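Local coordinates for B-type Cna protein (Enterococcus faecium, PDB 6FWY) that is of unknown function but, as a surface protein with a thioester domain, probably helps the bacterium attach covalently to a host partner, at residues E77-M81 / V109-A114; T154-E158 / A180-T184; S234-N240 / T267-L273. All coordinates share one frame; numbering follows the deposited sequence.

Contact 1. Residues E77-M81 / V109-A114; sequences EFYRM and VSWVLA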
loop_
_atom_site.group_PDB
_atom_site.type_symbol
_atom_site.label_atom_id
_atom_site.label_comp_id
_atom_site.label_asym_id
_atom_site.label_seq_id
_atom_site.Cartn_x
_atom_site.Cartn_y
_atom_site.Cartn_z
ATOM N N GLU A 77 4.492 9.105 -2.800
ATOM C CA GLU A 77 5.952 9.267 -2.779
ATOM C C GLU A 77 6.568 8.341 -1.726
ATOM O O GLU A 77 7.532 7.644 -2.009
ATOM C CB GLU A 77 6.361 10.733 -2.524
ATOM C CG GLU A 77 5.848 11.720 -3.576
ATOM C CD GLU A 77 6.361 13.145 -3.360
ATOM O OE1 GLU A 77 6.499 13.571 -2.189
ATOM O OE2 GLU A 77 6.648 13.854 -4.367
ATOM N N PHE A 78 5.999 8.332 -0.524
ATOM C CA PHE A 78 6.456 7.434 0.539
ATOM C C PHE A 78 6.212 5.956 0.190
ATOM O O PHE A 78 7.056 5.120 0.476
ATOM C CB PHE A 78 5.840 7.805 1.901
ATOM C CG PHE A 78 6.553 8.938 2.606
ATOM C CD1 PHE A 78 7.751 8.707 3.276
ATOM C CD2 PHE A 78 6.057 10.235 2.561
ATOM C CE1 PHE A 78 8.446 9.758 3.889
ATOM C CE2 PHE A 78 6.757 11.291 3.179
ATOM C CZ PHE A 78 7.932 11.050 3.863
ATOM N N TYR A 79 5.085 5.635 -0.436
ATOM C CA TYR A 79 4.846 4.271 -0.932
ATOM C C TYR A 79 5.990 3.833 -1.814
ATOM O O TYR A 79 6.574 2.791 -1.584
ATOM C CB TYR A 79 3.523 4.180 -1.712
ATOM C CG TYR A 79 3.321 2.847 -2.400
ATOM C CD1 TYR A 79 2.948 1.705 -1.680
ATOM C CD2 TYR A 79 3.506 2.720 -3.776
ATOM C CE1 TYR A 79 2.775 0.477 -2.317
ATOM C CE2 TYR A 79 3.343 1.515 -4.430
ATOM C CZ TYR A 79 2.978 0.394 -3.698
ATOM O OH TYR A 79 2.805 -0.791 -4.336
ATOM N N ARG A 80 6.318 4.657 -2.807
ATOM C CA ARG A 80 7.385 4.338 -3.741
ATOM C C ARG A 80 8.764 4.282 -3.098
ATOM O O ARG A 80 9.587 3.477 -3.514
ATOM C CB ARG A 80 7.368 5.317 -4.915
ATOM C CG ARG A 80 6.230 5.044 -5.886
ATOM C CD ARG A 80 6.395 5.803 -7.186
ATOM N NE ARG A 80 6.265 7.248 -6.995
ATOM C CZ ARG A 80 5.125 7.941 -6.978
ATOM N NH1 ARG A 80 3.931 7.353 -7.152
ATOM N NH2 ARG A 80 5.194 9.266 -6.795
ATOM N N MET A 81 9.011 5.106 -2.081
ATOM C CA MET A 81 10.278 5.041 -1.355
ATOM C C MET A 81 10.484 3.631 -0.795
ATOM O O MET A 81 11.572 3.071 -0.935
ATOM C CB MET A 81 10.332 6.071 -0.223
ATOM C CG MET A 81 11.609 6.029 0.620
ATOM S SD MET A 81 11.443 6.968 2.154
ATOM C CE MET A 81 10.491 5.820 3.184
ATOM N N VAL A 109 16.268 9.753 1.663
ATOM C CA VAL A 109 15.027 10.002 0.907
ATOM C C VAL A 109 13.857 10.340 1.846
ATOM O O VAL A 109 13.163 11.338 1.641
ATOM C CB VAL A 109 14.640 8.806 0.001
ATOM C CG1 VAL A 109 13.260 8.997 -0.632
ATOM C CG2 VAL A 109 15.690 8.630 -1.071
ATOM N N SER A 110 13.656 9.533 2.871
ATOM C CA SER A 110 12.607 9.815 3.852
ATOM C C SER A 110 12.697 11.237 4.453
ATOM O O SER A 110 11.698 11.944 4.538
ATOM C CB SER A 110 12.626 8.774 4.977
ATOM O OG SER A 110 11.542 8.969 5.861
ATOM N N TRP A 111 13.898 11.633 4.863
ATOM C CA TRP A 111 14.109 12.951 5.464
ATOM C C TRP A 111 13.761 14.086 4.491
ATOM O O TRP A 111 13.121 15.050 4.872
ATOM C CB TRP A 111 15.548 13.112 5.965
ATOM C CG TRP A 111 15.867 12.450 7.298
ATOM C CD1 TRP A 111 15.035 12.320 8.386
ATOM C CD2 TRP A 111 17.118 11.887 7.692
ATOM N NE1 TRP A 111 15.696 11.727 9.413
ATOM C CE2 TRP A 111 16.970 11.436 9.021
ATOM C CE3 TRP A 111 18.342 11.705 7.052
ATOM C CZ2 TRP A 111 18.005 10.806 9.720
ATOM C CZ3 TRP A 111 19.380 11.106 7.750
ATOM C CH2 TRP A 111 19.208 10.656 9.058
ATOM N N VAL A 112 14.176 13.934 3.236
ATOM C CA VAL A 112 13.898 14.912 2.182
ATOM C C VAL A 112 12.410 14.961 1.860
ATOM O O VAL A 112 11.824 16.026 1.839
ATOM C CB VAL A 112 14.732 14.619 0.921
ATOM C CG1 VAL A 112 14.336 15.538 -0.240
ATOM C CG2 VAL A 112 16.215 14.792 1.240
ATOM N N LEU A 113 11.784 13.807 1.659
ATOM C CA LEU A 113 10.335 13.740 1.399
ATOM C C LEU A 113 9.510 14.348 2.514
ATOM O O LEU A 113 8.497 14.965 2.255
ATOM C CB LEU A 113 9.863 12.292 1.139
ATOM C CG LEU A 113 10.334 11.566 -0.126
ATOM C CD1 LEU A 113 9.682 10.185 -0.209
ATOM C CD2 LEU A 113 10.000 12.370 -1.376
ATOM N N ALA A 114 9.950 14.172 3.753
ATOM C CA ALA A 114 9.262 14.744 4.917
ATOM C C ALA A 114 9.527 16.248 5.104
ATOM O O ALA A 114 8.946 16.876 5.966
ATOM C CB ALA A 114 9.628 13.977 6.180
#
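L113 reaches across from helix 99-113 and packs against F78, M81 and E77 on helix 76-84. Its CB lies 3.6 Å from CZ of the F78 ring. With chi1 at -67° CG is anti to the carbonyl carbon, and the two methyls part: CD1 sits over the ring face of F78, 4.2 Å from the centroid and 8° off the normal, a CH-pi contact; the same methyl also meets E77 O at 3.8 Å and M81 CB at 4.2 Å. CD2 meets the end of E77, 3.8 Å from OE1. A branched leucine suits this place because one methyl covers a ring while the other lies against the E77 side chain. E77 reaches past it, extended, and its OE2 forms a salt bridge with K149 of helix 131-150.

S110 OG lies at the edge of the F78 ring, near its plane. M81, unbranched and bent at its last torsion, slides past V109 in the opposite direction: CG touches V109 CG1 at 3.6 Å, and SD rests 3.6 Å from S110 CB. V109 in turn packs on F141 and I144.

The axes of these short helical segments run antiparallel (176°), 10.7 Å apart, and side chains bridge them. S110 OG is hydrogen-bonded to C52 O and W111 packs on C52, which follows Y51 as the thioester cysteine follows an aromatic residue in many related domains; C52 is therefore probably the thioester residue, with this helix pair beside it.

Contact 2. Residues T154-E158 / A180-T184; sequences TPNTE and ASNKT
N182 faces the backbone of N156-E158 and binds it through both ends of its amide. ND2 donates to N156 O at 3.1 Å, almost straight (173°) and in the planes of both groups, while OD1 accepts from E158 N at 2.9 Å, that donor lying well above the amide plane. An asparagine suits the spot because one short side chain offers both a donor and an acceptor. Its CG sits between the backbone N and the carbonyl carbon (chi1 68°), which swings the amide over to the backbone of 156-158.

S181 makes a third link to the backbone: OG donates to E158 O at 2.8 Å and accepts from K183 N, forming an ST turn.

K183 gives the ammonium hydrogen bonds. Its chain, bent at chi2 and chi4, brings NZ to P155 O (2.9 Å) and to T157 OG1 (3.1 Å), with T243 OG1 as a further partner. T157 OG1 is also hydrogen-bonded to E266 OE1.

Stacking and water complete the contact: the E158 carboxylate lies nearly parallel to the N182 amide, and a water accepts from ND2 and weakly reaches OE2.

Hydrogen bonding, mainly to backbone oxygens, thus fixes the path of an irregular chain, and neutral oxygens satisfy the ammonium.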
loop_
_atom_site.group_PDB
_atom_site.type_symbol
_atom_site.label_atom_id
_atom_site.label_comp_id
_atom_site.label_asym_id
_atom_site.label_seq_id
_atom_site.Cartn_x
_atom_site.Cartn_y
_atom_site.Cartn_z
ATOM N N THR A 154 1.467 3.217 -7.354
ATOM C CA THR A 154 0.717 3.648 -6.172
ATOM C C THR A 154 0.204 2.394 -5.473
ATOM O O THR A 154 0.258 1.305 -6.052
ATOM C CB THR A 154 -0.497 4.527 -6.554
ATOM O OG1 THR A 154 -1.562 3.702 -7.048
ATOM C CG2 THR A 154 -0.126 5.593 -7.638
ATOM N N PRO A 155 -0.327 2.534 -4.231
ATOM C CA PRO A 155 -0.975 1.386 -3.567
ATOM C C PRO A 155 -2.444 1.133 -3.992
ATOM O O PRO A 155 -3.168 0.411 -3.295
ATOM C CB PRO A 155 -0.885 1.767 -2.084
ATOM C CG PRO A 155 -0.954 3.257 -2.095
ATOM C CD PRO A 155 -0.228 3.703 -3.327
ATOM N N ASN A 156 -2.875 1.712 -5.105
ATOM C CA ASN A 156 -4.230 1.588 -5.606
ATOM C C ASN A 156 -4.701 0.118 -5.731
ATOM O O ASN A 156 -3.966 -0.742 -6.193
ATOM C CB ASN A 156 -4.361 2.306 -6.964
ATOM C CG ASN A 156 -5.750 2.171 -7.580
ATOM O OD1 ASN A 156 -6.694 2.766 -7.094
ATOM N ND2 ASN A 156 -5.875 1.379 -8.652
ATOM N N THR A 157 -5.919 -0.123 -5.256
ATOM C CA THR A 157 -6.612 -1.391 -5.423
ATOM C C THR A 157 -7.439 -1.289 -6.700
ATOM O O THR A 157 -8.281 -0.410 -6.820
ATOM C CB THR A 157 -7.513 -1.696 -4.200
ATOM O OG1 THR A 157 -6.682 -1.936 -3.062
ATOM C CG2 THR A 157 -8.389 -2.941 -4.431
ATOM N N GLU A 158 -7.151 -2.163 -7.657
ATOM C CA GLU A 158 -7.978 -2.336 -8.844
ATOM C C GLU A 158 -9.033 -3.385 -8.502
ATOM O O GLU A 158 -8.709 -4.427 -7.913
ATOM C CB GLU A 158 -7.151 -2.836 -10.034
ATOM C CG GLU A 158 -5.987 -1.951 -10.465
ATOM C CD GLU A 158 -5.052 -2.640 -11.468
ATOM O OE1 GLU A 158 -5.228 -3.866 -11.729
ATOM O OE2 GLU A 158 -4.132 -1.967 -12.033
ATOM N N ALA A 180 -11.954 -9.369 -11.155
ATOM C CA ALA A 180 -10.527 -9.108 -11.271
ATOM C C ALA A 180 -10.046 -8.123 -10.210
ATOM O O ALA A 180 -10.747 -7.176 -9.869
ATOM C CB ALA A 180 -10.180 -8.591 -12.666
ATOM N N SER A 181 -8.844 -8.364 -9.692
ATOM C CA SER A 181 -8.214 -7.480 -8.715
ATOM C C SER A 181 -6.707 -7.714 -8.664
ATOM O O SER A 181 -6.228 -8.824 -8.892
ATOM C CB SER A 181 -8.812 -7.692 -7.321
ATOM O OG SER A 181 -8.340 -6.719 -6.394
ATOM N N ASN A 182 -5.971 -6.653 -8.340
ATOM C CA ASN A 182 -4.546 -6.769 -8.040
ATOM C C ASN A 182 -4.262 -7.021 -6.552
ATOM O O ASN A 182 -3.112 -7.032 -6.154
ATOM C CB ASN A 182 -3.787 -5.544 -8.534
ATOM C CG ASN A 182 -4.126 -4.286 -7.757
ATOM O OD1 ASN A 182 -5.190 -4.191 -7.140
ATOM N ND2 ASN A 182 -3.232 -3.304 -7.803
ATOM N N LYS A 183 -5.301 -7.223 -5.738
ATOM C CA LYS A 183 -5.147 -7.582 -4.323
ATOM C C LYS A 183 -5.910 -8.878 -4.039
ATOM O O LYS A 183 -6.853 -9.212 -4.736
ATOM C CB LYS A 183 -5.664 -6.459 -3.415
ATOM C CG LYS A 183 -5.084 -5.069 -3.681
ATOM C CD LYS A 183 -3.598 -4.974 -3.370
ATOM C CE LYS A 183 -2.997 -3.632 -3.815
ATOM N NZ LYS A 183 -3.644 -2.463 -3.160
ATOM N N THR A 184 -5.487 -9.592 -2.999
ATOM C CA THR A 184 -6.142 -10.834 -2.584
ATOM C C THR A 184 -7.261 -10.518 -1.577
ATOM O O THR A 184 -7.162 -9.559 -0.780
ATOM C CB THR A 184 -5.135 -11.866 -1.996
ATOM O OG1 THR A 184 -4.689 -11.454 -0.694
ATOM C CG2 THR A 184 -3.883 -12.020 -2.895
HETATM O O HOH W 1 -1.667 -3.276 -10.402
#

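Contact 3. Residues S234-N240 / T267-L273; sequences SFKGTAN and TKDSKSL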
loop_
_atom_site.group_PDB
_atom_site.type_symbol
_atom_site.label_atom_id
_atom_site.label_comp_id
_atom_site.label_asym_id
_atom_site.label_seq_id
_atom_site.Cartn_x
_atom_site.Cartn_y
_atom_site.Cartn_z
ATOM N N SER A 234 -30.235 -5.208 -11.294
ATOM C CA SER A 234 -28.961 -4.493 -11.198
ATOM C C SER A 234 -28.243 -4.830 -9.902
ATOM O O SER A 234 -28.868 -5.106 -8.893
ATOM C CB SER A 234 -29.164 -2.980 -11.373
ATOM O OG SER A 234 -29.933 -2.434 -10.318
ATOM N N PHE A 235 -26.915 -4.830 -9.947
ATOM C CA PHE A 235 -26.092 -5.101 -8.759
ATOM C C PHE A 235 -24.700 -4.488 -8.864
ATOM O O PHE A 235 -24.304 -3.993 -9.921
ATOM C CB PHE A 235 -25.992 -6.614 -8.503
ATOM C CG PHE A 235 -25.175 -7.371 -9.522
ATOM C CD1 PHE A 235 -25.733 -7.786 -10.720
ATOM C CD2 PHE A 235 -23.851 -7.692 -9.265
ATOM C CE1 PHE A 235 -24.972 -8.479 -11.665
ATOM C CE2 PHE A 235 -23.080 -8.389 -10.191
ATOM C CZ PHE A 235 -23.640 -8.784 -11.394
ATOM N N LYS A 236 -23.984 -4.529 -7.745
ATOM C CA LYS A 236 -22.556 -4.212 -7.692
ATOM C C LYS A 236 -21.875 -5.197 -6.748
ATOM O O LYS A 236 -22.538 -5.907 -5.984
ATOM C CB LYS A 236 -22.310 -2.788 -7.187
ATOM C CG LYS A 236 -22.868 -2.504 -5.809
ATOM C CD LYS A 236 -22.291 -1.305 -5.111
ATOM C CE LYS A 236 -22.812 -1.266 -3.680
ATOM N NZ LYS A 236 -22.497 0.033 -3.016
ATOM N N GLY A 237 -20.552 -5.202 -6.797
ATOM C CA GLY A 237 -19.719 -5.936 -5.864
ATOM C C GLY A 237 -18.959 -4.958 -5.008
ATOM O O GLY A 237 -18.662 -3.857 -5.461
ATOM N N THR A 238 -18.651 -5.361 -3.778
ATOM C CA THR A 238 -17.752 -4.604 -2.900
ATOM C C THR A 238 -16.618 -5.544 -2.518
ATOM O O THR A 238 -16.805 -6.462 -1.726
ATOM C CB THR A 238 -18.461 -4.098 -1.619
ATOM O OG1 THR A 238 -19.558 -3.236 -1.972
ATOM C CG2 THR A 238 -17.491 -3.334 -0.729
ATOM N N ALA A 239 -15.431 -5.304 -3.076
ATOM C CA ALA A 239 -14.251 -6.101 -2.741
ATOM C C ALA A 239 -13.802 -5.796 -1.318
ATOM O O ALA A 239 -13.941 -4.675 -0.832
ATOM C CB ALA A 239 -13.132 -5.872 -3.731
ATOM N N ASN A 240 -13.315 -6.821 -0.640
ATOM C CA ASN A 240 -12.716 -6.680 0.662
ATOM C C ASN A 240 -11.361 -7.353 0.542
ATOM O O ASN A 240 -11.278 -8.583 0.411
ATOM C CB ASN A 240 -13.562 -7.333 1.753
ATOM C CG ASN A 240 -13.068 -6.979 3.152
ATOM O OD1 ASN A 240 -12.179 -6.124 3.326
ATOM N ND2 ASN A 240 -13.632 -7.618 4.151
ATOM N N THR A 267 -11.995 -1.791 1.516
ATOM C CA THR A 267 -13.221 -2.079 0.760
ATOM C C THR A 267 -13.308 -1.156 -0.470
ATOM O O THR A 267 -12.955 0.012 -0.394
ATOM C CB THR A 267 -14.488 -1.889 1.604
ATOM O OG1 THR A 267 -14.496 -0.573 2.166
ATOM C CG2 THR A 267 -14.591 -2.929 2.714
ATOM N N LYS A 268 -13.768 -1.699 -1.587
ATOM C CA LYS A 268 -13.881 -0.953 -2.825
ATOM C C LYS A 268 -14.950 -1.519 -3.746
ATOM O O LYS A 268 -14.975 -2.719 -3.994
ATOM C CB LYS A 268 -12.544 -0.941 -3.567
ATOM C CG LYS A 268 -12.513 0.023 -4.764
ATOM C CD LYS A 268 -11.080 0.335 -5.169
ATOM C CE LYS A 268 -11.048 1.213 -6.395
ATOM N NZ LYS A 268 -9.756 1.965 -6.349
ATOM N N ASP A 269 -15.806 -0.638 -4.259
ATOM C CA ASP A 269 -16.915 -1.008 -5.136
ATOM C C ASP A 269 -16.504 -1.217 -6.589
ATOM O O ASP A 269 -15.639 -0.510 -7.107
ATOM C CB ASP A 269 -18.007 0.070 -5.129
ATOM C CG ASP A 269 -18.843 0.056 -3.868
ATOM O OD1 ASP A 269 -18.608 -0.791 -2.997
ATOM O OD2 ASP A 269 -19.772 0.887 -3.752
ATOM N N SER A 270 -17.174 -2.169 -7.239
ATOM C CA SER A 270 -17.174 -2.297 -8.683
ATOM C C SER A 270 -18.091 -1.227 -9.267
ATOM O O SER A 270 -18.770 -0.522 -8.533
ATOM C CB SER A 270 -17.739 -3.677 -9.079
ATOM O OG SER A 270 -19.139 -3.740 -8.850
ATOM N N LYS A 271 -18.170 -1.181 -10.584
ATOM C CA LYS A 271 -19.273 -0.490 -11.238
ATOM C C LYS A 271 -20.627 -1.206 -11.056
ATOM O O LYS A 271 -20.693 -2.357 -10.619
ATOM C CB LYS A 271 -18.990 -0.359 -12.736
ATOM C CG LYS A 271 -17.728 0.422 -13.058
ATOM C CD LYS A 271 -17.150 0.015 -14.406
ATOM C CE LYS A 271 -15.842 0.756 -14.664
ATOM N NZ LYS A 271 -15.716 1.024 -16.120
ATOM N N SER A 272 -21.692 -0.502 -11.404
ATOM C CA SER A 272 -23.029 -1.048 -11.445
ATOM C C SER A 272 -23.218 -1.895 -12.708
ATOM O O SER A 272 -22.854 -1.472 -13.799
ATOM C CB SER A 272 -24.055 0.083 -11.424
ATOM O OG SER A 272 -25.383 -0.444 -11.380
ATOM N N LEU A 273 -23.777 -3.083 -12.542
ATOM C CA LEU A 273 -24.047 -4.015 -13.647
ATOM C C LEU A 273 -25.522 -4.316 -13.733
ATOM O O LEU A 273 -26.195 -4.310 -12.715
ATOM C CB LEU A 273 -23.286 -5.315 -13.399
ATOM C CG LEU A 273 -21.768 -5.120 -13.377
ATOM C CD1 LEU A 273 -21.149 -5.692 -12.121
ATOM C CD2 LEU A 273 -21.170 -5.738 -14.627
#
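K236 starts with CG lodged between its backbone N and carbonyl carbon (chi1 59°) and then runs extended, while D269 turns CG anti to its own carbonyl carbon (chi1 -75°); together these bring K236 NZ to D269 OD2 at 2.9 Å, a salt bridge. The other carboxylate oxygen, OD1, takes the T238 OG1 hydroxyl at 2.8 Å. Both donors stand out of the carboxylate plane, and two bonds hold its rotation, so that an aspartate with its short stem serves two neighbours of the facing strand.

The antiparallel register slips by one residue at K271, between the pairs G237-S270 and K236-S272, and S270 adapts to it. Its OG accepts from G237 N (2.9 Å) almost straight (176°) and donates to K271 O (2.7 Å), probably standing in where a backbone carbonyl would serve in a regular pair. S270 N still binds G237 O. Regular pairing flanks the slip: F235 and L273 exchange two backbone bonds, as do A239 and K268, whereas T238 with D269 and N240 with T267 are non-hydrogen-bonded pairs.

L273 CB makes a CH-pi contact over one face of the F235 ring, offset toward the rim, 4.2 Å from its centroid, and L273 CD1 meets F235 CE2 at 3.8 Å.

This hairpin is bordered by strand 185-191, which bonds the backbone of K236, T238 and N240. The face carrying F235, A239 and L273 turns to the five-stranded sheet, where F235 meets Y177 edge-to-face and packs on F220 and I222, while A239 touches F159 and L273 touches I161 of strand 159-169.

How the contacts relate
From the N terminus, contact 1 comes first: it closes a mainly helical span by returning helix 99-113 to helix 76-84. Helix 131-150 then leads to contact 2, which brackets the hairpin of strands 159-169 and 172-181. Contact 3 follows, closing the hairpin of strands 231-250 and 258-277. Each closes before the next opens, so none nests or crosses. In space they follow one another in a row: Y79 of 77-81 packs on T154 and P155, and K268 NZ of 267-273 is probably hydrogen-bonded to T157 O. Contacts 1 and 3 lie on opposite sides of the chain's centre, and contact 2 joins the helical part to the strand-rich part.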